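PDB 2QYB: membrane protein, putative from Geobacter sulfurreducens PCA, which is of uncertain function but may, by family, combine sodium:solute symporter-type transport with a phosphatase activity, the piece here being its GAF domain. Local coordinates for residues S9-M12 against N13-D17; L42-E45 against K46-R50; I75-A78 against F79-R83. All coordinates share one frame; numbering follows the deposited sequence.

Interaction 1: residues S9-M12 against N13-D17; sequences SEIM and NRTLD
Asn13 bonds back to Ser9, Arg14 to Glu10, Thr15 to Ile11 and Leu16 to Met12, so this stretch makes the first turns of α-helix 10-32, the first modelled helix of this GAF-domain construct. Each of the four carbonyls from Ser9 to Met12 takes the amide four residues on; Arg14 N to Glu10 O measures 2.9 Å and Thr15 N to Ile11 O 2.8 Å.

Two of these acceptors receive a second donor. Ile11 O is also gripped by Thr15 OG1 at 2.9 Å. The hydroxyl comes from above the carbonyl plane, 42° out of it, whereas the amide of the same residue arrives nearly along the C=O axis. With chi1 at -55°, OG1 stands beside its own backbone N and is swung back over the preceding turn, while the methyl CG2 takes the position anti to that N. With an alanine here the Ile11 carbonyl would probably be left with the amide as its one donor from this turn, and the flank of the Ile11 side chain would lose its neighbour. Ser9 O is shared in a similar way: Asn13 N binds it at 3.0 Å, and Asn13 ND2 adds a weak, strongly bent bond. The other end of that amide is satisfied across the dimer interface, OD1 accepting from Arg52 of the second subunit, so the buried Asn13 ties its own helix start to the neighbouring chain.

Arg14 folds back along the same helix. Its NH1 lies 3.5 Å from Ile11 CA, set obliquely, while NH2 donates to the carbonyl of Ile158 near the C-terminal end of the modelled chain. Met12, a selenomethionine, runs out fully extended, and its CG comes within 4.3 Å of Leu16 CD1.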
loop_
_atom_site.group_PDB
_atom_site.type_symbol
_atom_site.label_atom_id
_atom_site.label_comp_id
_atom_site.label_asym_id
_atom_site.label_seq_id
_atom_site.Cartn_x
_atom_site.Cartn_y
_atom_site.Cartn_z
ATOM N N SER A 9 11.709 13.503 8.546
ATOM C CA SER A 9 10.385 14.187 8.281
ATOM C C SER A 9 10.190 14.659 6.803
ATOM O O SER A 9 9.190 14.352 6.150
ATOM C CB SER A 9 10.196 15.348 9.239
ATOM O OG SER A 9 9.385 16.344 8.648
ATOM N N GLU A 10 11.151 15.418 6.297
ATOM C CA GLU A 10 11.254 15.693 4.862
ATOM C C GLU A 10 11.560 14.390 4.093
ATOM O O GLU A 10 10.916 14.046 3.077
ATOM C CB GLU A 10 12.340 16.756 4.594
ATOM C CG GLU A 10 13.607 16.693 5.516
ATOM C CD GLU A 10 14.589 17.857 5.278
ATOM O OE1 GLU A 10 14.147 18.935 4.816
ATOM O OE2 GLU A 10 15.804 17.701 5.560
ATOM N N ILE A 11 12.556 13.668 4.591
ATOM C CA ILE A 11 12.929 12.392 4.015
ATOM C C ILE A 11 11.775 11.389 4.195
ATOM O O ILE A 11 11.414 10.675 3.282
ATOM C CB ILE A 11 14.297 11.926 4.575
ATOM C CG1 ILE A 11 14.580 10.460 4.231
ATOM C CG2 ILE A 11 14.363 12.177 6.060
ATOM C CD1 ILE A 11 16.094 10.145 4.147
HETATM N N MSE A 12 11.157 11.418 5.358
HETATM C CA MSE A 12 9.935 10.677 5.618
HETATM C C MSE A 12 8.857 10.891 4.563
HETATM O O MSE A 12 8.270 9.922 4.077
HETATM C CB MSE A 12 9.350 11.081 6.980
HETATM C CG MSE A 12 8.167 10.252 7.324
HETATM SE SE MSE A 12 7.452 10.665 9.058
HETATM C CE MSE A 12 6.332 9.101 9.224
ATOM N N ASN A 13 8.572 12.160 4.273
ATOM C CA ASN A 13 7.568 12.536 3.245
ATOM C C ASN A 13 7.944 12.139 1.825
ATOM O O ASN A 13 7.083 11.741 1.049
ATOM C CB ASN A 13 7.273 14.039 3.298
ATOM C CG ASN A 13 6.265 14.397 4.386
ATOM O OD1 ASN A 13 5.129 13.944 4.347
ATOM N ND2 ASN A 13 6.672 15.220 5.336
ATOM N N ARG A 14 9.232 12.236 1.495
ATOM C CA ARG A 14 9.738 11.729 0.210
ATOM C C ARG A 14 9.645 10.201 0.110
ATOM O O ARG A 14 9.308 9.682 -0.926
ATOM C CB ARG A 14 11.179 12.237 -0.078
ATOM C CG ARG A 14 11.195 13.680 -0.635
ATOM C CD ARG A 14 12.590 14.387 -0.542
ATOM N NE ARG A 14 13.774 13.576 -0.934
ATOM C CZ ARG A 14 14.740 13.165 -0.096
ATOM N NH1 ARG A 14 14.729 13.467 1.202
ATOM N NH2 ARG A 14 15.736 12.438 -0.558
ATOM N N THR A 15 9.905 9.498 1.197
ATOM C CA THR A 15 9.714 8.059 1.231
ATOM C C THR A 15 8.222 7.688 1.094
ATOM O O THR A 15 7.869 6.764 0.366
ATOM C CB THR A 15 10.296 7.497 2.515
ATOM O OG1 THR A 15 11.660 7.915 2.608
ATOM C CG2 THR A 15 10.232 5.956 2.578
ATOM N N LEU A 16 7.340 8.427 1.740
ATOM C CA LEU A 16 5.914 8.153 1.579
ATOM C C LEU A 16 5.457 8.431 0.151
ATOM O O LEU A 16 4.562 7.773 -0.345
ATOM C CB LEU A 16 5.077 8.953 2.578
ATOM C CG LEU A 16 5.196 8.537 4.058
ATOM C CD1 LEU A 16 4.575 9.606 4.996
ATOM C CD2 LEU A 16 4.577 7.135 4.293
ATOM N N ASP A 17 6.078 9.401 -0.502
ATOM C CA ASP A 17 5.827 9.650 -1.924
ATOM C C ASP A 17 6.381 8.540 -2.808
ATOM O O ASP A 17 5.773 8.155 -3.812
ATOM C CB ASP A 17 6.498 10.934 -2.369
ATOM C CG ASP A 17 5.822 12.138 -1.852
ATOM O OD1 ASP A 17 4.645 12.041 -1.487
ATOM O OD2 ASP A 17 6.457 13.212 -1.866
#

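Interaction 2: residues L42-E45 against K46-R50; sequences LVDE and KGVLR
Leu42 and Arg50 form an antiparallel hydrogen-bonded pair, with Leu42 N to Arg50 O and Arg50 N to Leu42 O both at 2.9 Å. One step nearer the turn, Val43 and Leu49 are a non-hydrogen-bonded pair with CA atoms 4.4 Å apart. The ladder continues with Asp44 N donating to Val48 O, and the same carbonyl receives a CA-H...O contact from Val43. The chain then reverses through a type I turn from Asp44 to Gly47, closed by Gly47 N to Asp44 O and followed by a G1 beta bulge at Gly47. This glycine has positive phi (81°), and a CB there would be jammed against the preceding carbonyl oxygen.

The result is the β-hairpin of strands 37-43 and 49-56, at one side of the antiparallel GAF sheet. Asp44 braces its loop: chi1 of 66° places the carboxylate between the backbone N and the carbonyl carbon, over the turn, where OD1 accepts from Val48 N at 2.9 Å. That amide meets the oxygen from above the carboxylate plane, 43° out of it. OD2 looks toward the Lys46 ammonium across a long salt bridge. Lys46 NZ is held more closely by Glu45 OE1, at 3.0 Å on the syn side, the two chains lying side by side.

Val43 CG2 packs on Leu49 CD2 at 3.7 Å, the two side chains crossing at a slant. Arg50 lies on the other face with Leu42; its CG passes 3.7 Å from Asp44 OD2, while its NE forms a salt bridge with Asp66. Asn13 of the second subunit packs against Asp44 and Glu45.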
loop_
_atom_site.group_PDB
_atom_site.type_symbol
_atom_site.label_atom_id
_atom_site.label_comp_id
_atom_site.label_asym_id
_atom_site.label_seq_id
_atom_site.Cartn_x
_atom_site.Cartn_y
_atom_site.Cartn_z
ATOM N N LEU A 42 13.142 -4.295 -1.523
ATOM C CA LEU A 42 14.332 -3.462 -1.416
ATOM C C LEU A 42 15.210 -3.978 -0.295
ATOM O O LEU A 42 14.724 -4.468 0.712
ATOM C CB LEU A 42 13.957 -1.989 -1.180
ATOM C CG LEU A 42 13.077 -1.340 -2.265
ATOM C CD1 LEU A 42 12.631 0.150 -1.971
ATOM C CD2 LEU A 42 13.734 -1.463 -3.630
ATOM N N VAL A 43 16.515 -3.880 -0.481
ATOM C CA VAL A 43 17.413 -4.281 0.553
ATOM C C VAL A 43 17.290 -3.310 1.713
ATOM O O VAL A 43 17.206 -2.106 1.499
ATOM C CB VAL A 43 18.884 -4.381 0.076
ATOM C CG1 VAL A 43 19.718 -4.948 1.197
ATOM C CG2 VAL A 43 19.003 -5.304 -1.113
ATOM N N ASP A 44 17.265 -3.840 2.939
ATOM C CA ASP A 44 17.309 -3.004 4.126
ATOM C C ASP A 44 18.783 -2.875 4.524
ATOM O O ASP A 44 19.648 -3.473 3.891
ATOM C CB ASP A 44 16.422 -3.576 5.252
ATOM C CG ASP A 44 16.930 -4.909 5.803
ATOM O OD1 ASP A 44 18.046 -5.335 5.413
ATOM O OD2 ASP A 44 16.224 -5.520 6.645
ATOM N N GLU A 45 19.052 -2.079 5.557
ATOM C CA GLU A 45 20.411 -1.914 6.121
ATOM C C GLU A 45 21.154 -3.253 6.320
ATOM O O GLU A 45 22.331 -3.351 6.014
ATOM C CB GLU A 45 20.390 -1.157 7.475
ATOM C CG GLU A 45 19.103 -0.311 7.783
ATOM C CD GLU A 45 17.949 -1.158 8.373
ATOM O OE1 GLU A 45 18.152 -1.810 9.433
ATOM O OE2 GLU A 45 16.848 -1.175 7.778
ATOM N N LYS A 46 20.462 -4.285 6.801
ATOM C CA LYS A 46 21.102 -5.563 7.092
ATOM C C LYS A 46 21.256 -6.442 5.853
ATOM O O LYS A 46 21.686 -7.598 5.959
ATOM C CB LYS A 46 20.317 -6.304 8.175
ATOM C CG LYS A 46 20.343 -5.595 9.544
ATOM C CD LYS A 46 19.195 -4.574 9.699
ATOM C CE LYS A 46 17.896 -5.182 10.358
ATOM N NZ LYS A 46 16.723 -4.233 10.365
ATOM N N GLY A 47 20.916 -5.903 4.677
ATOM C CA GLY A 47 20.983 -6.678 3.418
ATOM C C GLY A 47 19.822 -7.632 3.082
ATOM O O GLY A 47 19.896 -8.340 2.077
ATOM N N VAL A 48 18.770 -7.685 3.906
ATOM C CA VAL A 48 17.589 -8.502 3.604
ATOM C C VAL A 48 16.689 -7.801 2.531
ATOM O O VAL A 48 16.473 -6.584 2.580
ATOM C CB VAL A 48 16.761 -8.777 4.916
ATOM C CG1 VAL A 48 15.460 -9.586 4.631
ATOM C CG2 VAL A 48 17.615 -9.447 5.967
ATOM N N LEU A 49 16.176 -8.584 1.578
ATOM C CA LEU A 49 15.193 -8.111 0.587
ATOM C C LEU A 49 13.794 -8.082 1.209
ATOM O O LEU A 49 13.122 -9.113 1.337
ATOM C CB LEU A 49 15.192 -8.984 -0.671
ATOM C CG LEU A 49 16.321 -8.742 -1.683
ATOM C CD1 LEU A 49 16.298 -9.833 -2.734
ATOM C CD2 LEU A 49 16.211 -7.349 -2.345
ATOM N N ARG A 50 13.389 -6.884 1.620
ATOM C CA ARG A 50 12.148 -6.662 2.299
ATOM C C ARG A 50 11.072 -6.292 1.289
ATOM O O ARG A 50 11.279 -5.399 0.450
ATOM C CB ARG A 50 12.310 -5.509 3.295
ATOM C CG ARG A 50 13.306 -5.742 4.454
ATOM C CD ARG A 50 12.747 -6.540 5.621
ATOM N NE ARG A 50 11.348 -6.199 5.909
ATOM C CZ ARG A 50 10.900 -5.287 6.790
ATOM N NH1 ARG A 50 9.586 -5.085 6.899
ATOM N NH2 ARG A 50 11.725 -4.562 7.547
#

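Interaction 3: residues I75-A78 against F79-R83; sequences IGEA and FLSNR
Residues 75-83 make a local helix-end contact: the last turns of helix 74-81 and the Schellman motif that stops it, lying against the central sheet of the GAF domain. Phe79 N to Ile75 O and Leu80 N to Gly76 O continue the regular helical pattern, the latter at 2.8 Å. Asn82 then takes a positive phi of 54° as the C-prime residue. Arg83 N reaches back to Ala78 O at 3.1 Å, in the carbonyl plane and on a lone pair, and Asn82 N makes a weak bond to Phe79 O. The turn also brings Arg83 O to 3.1 Å from Ala78 CA, a CA-H...O contact.

One turn before the end, Glu77 O accepts twice from a single residue. Ser81 N and Ser81 OG approach it from opposite faces of the carbonyl plane, each at 3.0 Å. The hydroxyl gets there because chi1 of 89° sets OG between the backbone N and the carbonyl carbon, turned back toward the helix. The Glu77 chain bends at chi2 and carries OE2 to 3.6 Å from Ser81 CB. Arg83 turns the edge of its guanidinium to the same region, with Ser81 OG lying in its plane.

On the inner side Ile75, Ala78 and Phe79 pack on Ile125 of strand 124-130, and Ile75 and Ala78 also on His112. Arg83 NH1 stands 4.3 Å from Glu77 OE2, beyond a salt bridge, so any attraction is probably modest; Glu77 OE1 is buried without a partner in the model, and the end of this helix is held chiefly by backbone bonds and one serine hydroxyl.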
loop_
_atom_site.group_PDB
_atom_site.type_symbol
_atom_site.label_atom_id
_atom_site.label_comp_id
_atom_site.label_asym_id
_atom_site.label_seq_id
_atom_site.Cartn_x
_atom_site.Cartn_y
_atom_site.Cartn_z
ATOM N N ILE A 75 15.110 -15.847 -7.018
ATOM C CA ILE A 75 15.161 -14.451 -6.615
ATOM C C ILE A 75 16.533 -14.021 -6.045
ATOM O O ILE A 75 17.037 -12.942 -6.334
ATOM C CB ILE A 75 14.037 -14.151 -5.599
ATOM C CG1 ILE A 75 13.898 -12.642 -5.390
ATOM C CG2 ILE A 75 14.279 -14.918 -4.257
ATOM C CD1 ILE A 75 12.632 -12.273 -4.704
ATOM N N GLY A 76 17.153 -14.883 -5.262
ATOM C CA GLY A 76 18.520 -14.643 -4.794
ATOM C C GLY A 76 19.522 -14.649 -5.935
ATOM O O GLY A 76 20.498 -13.899 -5.919
ATOM N N GLU A 77 19.278 -15.505 -6.922
ATOM C CA GLU A 77 20.176 -15.620 -8.057
ATOM C C GLU A 77 20.057 -14.378 -8.931
ATOM O O GLU A 77 21.045 -13.889 -9.442
ATOM C CB GLU A 77 19.895 -16.909 -8.861
ATOM C CG GLU A 77 20.702 -17.077 -10.205
ATOM C CD GLU A 77 22.214 -16.937 -10.029
ATOM O OE1 GLU A 77 22.669 -17.006 -8.868
ATOM O OE2 GLU A 77 22.952 -16.755 -11.035
ATOM N N ALA A 78 18.855 -13.847 -9.071
ATOM C CA ALA A 78 18.667 -12.623 -9.846
ATOM C C ALA A 78 19.370 -11.433 -9.203
ATOM O O ALA A 78 20.027 -10.616 -9.864
ATOM C CB ALA A 78 17.175 -12.341 -10.020
ATOM N N PHE A 79 19.224 -11.343 -7.890
ATOM C CA PHE A 79 19.804 -10.260 -7.127
ATOM C C PHE A 79 21.297 -10.357 -7.112
ATOM O O PHE A 79 21.976 -9.357 -7.357
ATOM C CB PHE A 79 19.310 -10.289 -5.687
ATOM C CG PHE A 79 19.802 -9.150 -4.868
ATOM C CD1 PHE A 79 19.303 -7.864 -5.073
ATOM C CD2 PHE A 79 20.768 -9.338 -3.918
ATOM C CE1 PHE A 79 19.763 -6.779 -4.320
ATOM C CE2 PHE A 79 21.231 -8.260 -3.152
ATOM C CZ PHE A 79 20.712 -6.985 -3.350
ATOM N N LEU A 80 21.798 -11.560 -6.803
ATOM C CA LEU A 80 23.219 -11.766 -6.553
ATOM C C LEU A 80 24.066 -11.739 -7.826
ATOM O O LEU A 80 25.213 -11.369 -7.765
ATOM C CB LEU A 80 23.464 -13.076 -5.796
ATOM C CG LEU A 80 23.325 -13.015 -4.268
ATOM C CD1 LEU A 80 23.261 -14.447 -3.624
ATOM C CD2 LEU A 80 24.468 -12.200 -3.661
ATOM N N SER A 81 23.496 -12.182 -8.941
ATOM C CA SER A 81 24.131 -12.095 -10.236
ATOM C C SER A 81 23.752 -10.843 -11.025
ATOM O O SER A 81 24.282 -10.627 -12.113
ATOM C CB SER A 81 23.717 -13.270 -11.097
ATOM O OG SER A 81 22.525 -12.900 -11.796
ATOM N N ASN A 82 22.815 -10.039 -10.516
ATOM C CA ASN A 82 22.333 -8.877 -11.241
ATOM C C ASN A 82 21.837 -9.209 -12.658
ATOM O O ASN A 82 22.146 -8.557 -13.625
ATOM C CB ASN A 82 23.387 -7.774 -11.244
ATOM C CG ASN A 82 22.819 -6.419 -11.668
ATOM O OD1 ASN A 82 21.654 -6.145 -11.476
ATOM N ND2 ASN A 82 23.648 -5.590 -12.254
ATOM N N ARG A 83 21.006 -10.223 -12.770
ATOM C CA ARG A 83 20.532 -10.637 -14.077
ATOM C C ARG A 83 19.191 -11.232 -13.866
ATOM O O ARG A 83 18.975 -11.934 -12.899
ATOM C CB ARG A 83 21.461 -11.687 -14.688
ATOM C CG ARG A 83 22.460 -11.161 -15.765
ATOM C CD ARG A 83 23.493 -12.253 -16.072
ATOM N NE ARG A 83 23.077 -13.494 -15.378
ATOM C CZ ARG A 83 22.732 -14.659 -15.948
ATOM N NH1 ARG A 83 22.341 -15.662 -15.145
ATOM N NH2 ARG A 83 22.796 -14.851 -17.275
#

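The three contacts follow one another along the chain, and all are partly buried. Interaction 1 is peripheral, its centre about 23 Å from that of the chain, and, like interaction 2, meets the second subunit; interaction 3, about 11 Å from the chain centre by the same measure, packs its inner side on the sheet and touches no other chain of the assembly. Interactions 2 and 3 share an apolar junction, where Leu49 CD2 lies 4.1 Å from Phe79 CE1, with Val43 CG2 also against the ring. A hydroxyl doubles a helical carbonyl bond in both helix segments, while the hairpin adds to its backbone ladder a carboxylate bonded to a loop amide and a surface ion pair.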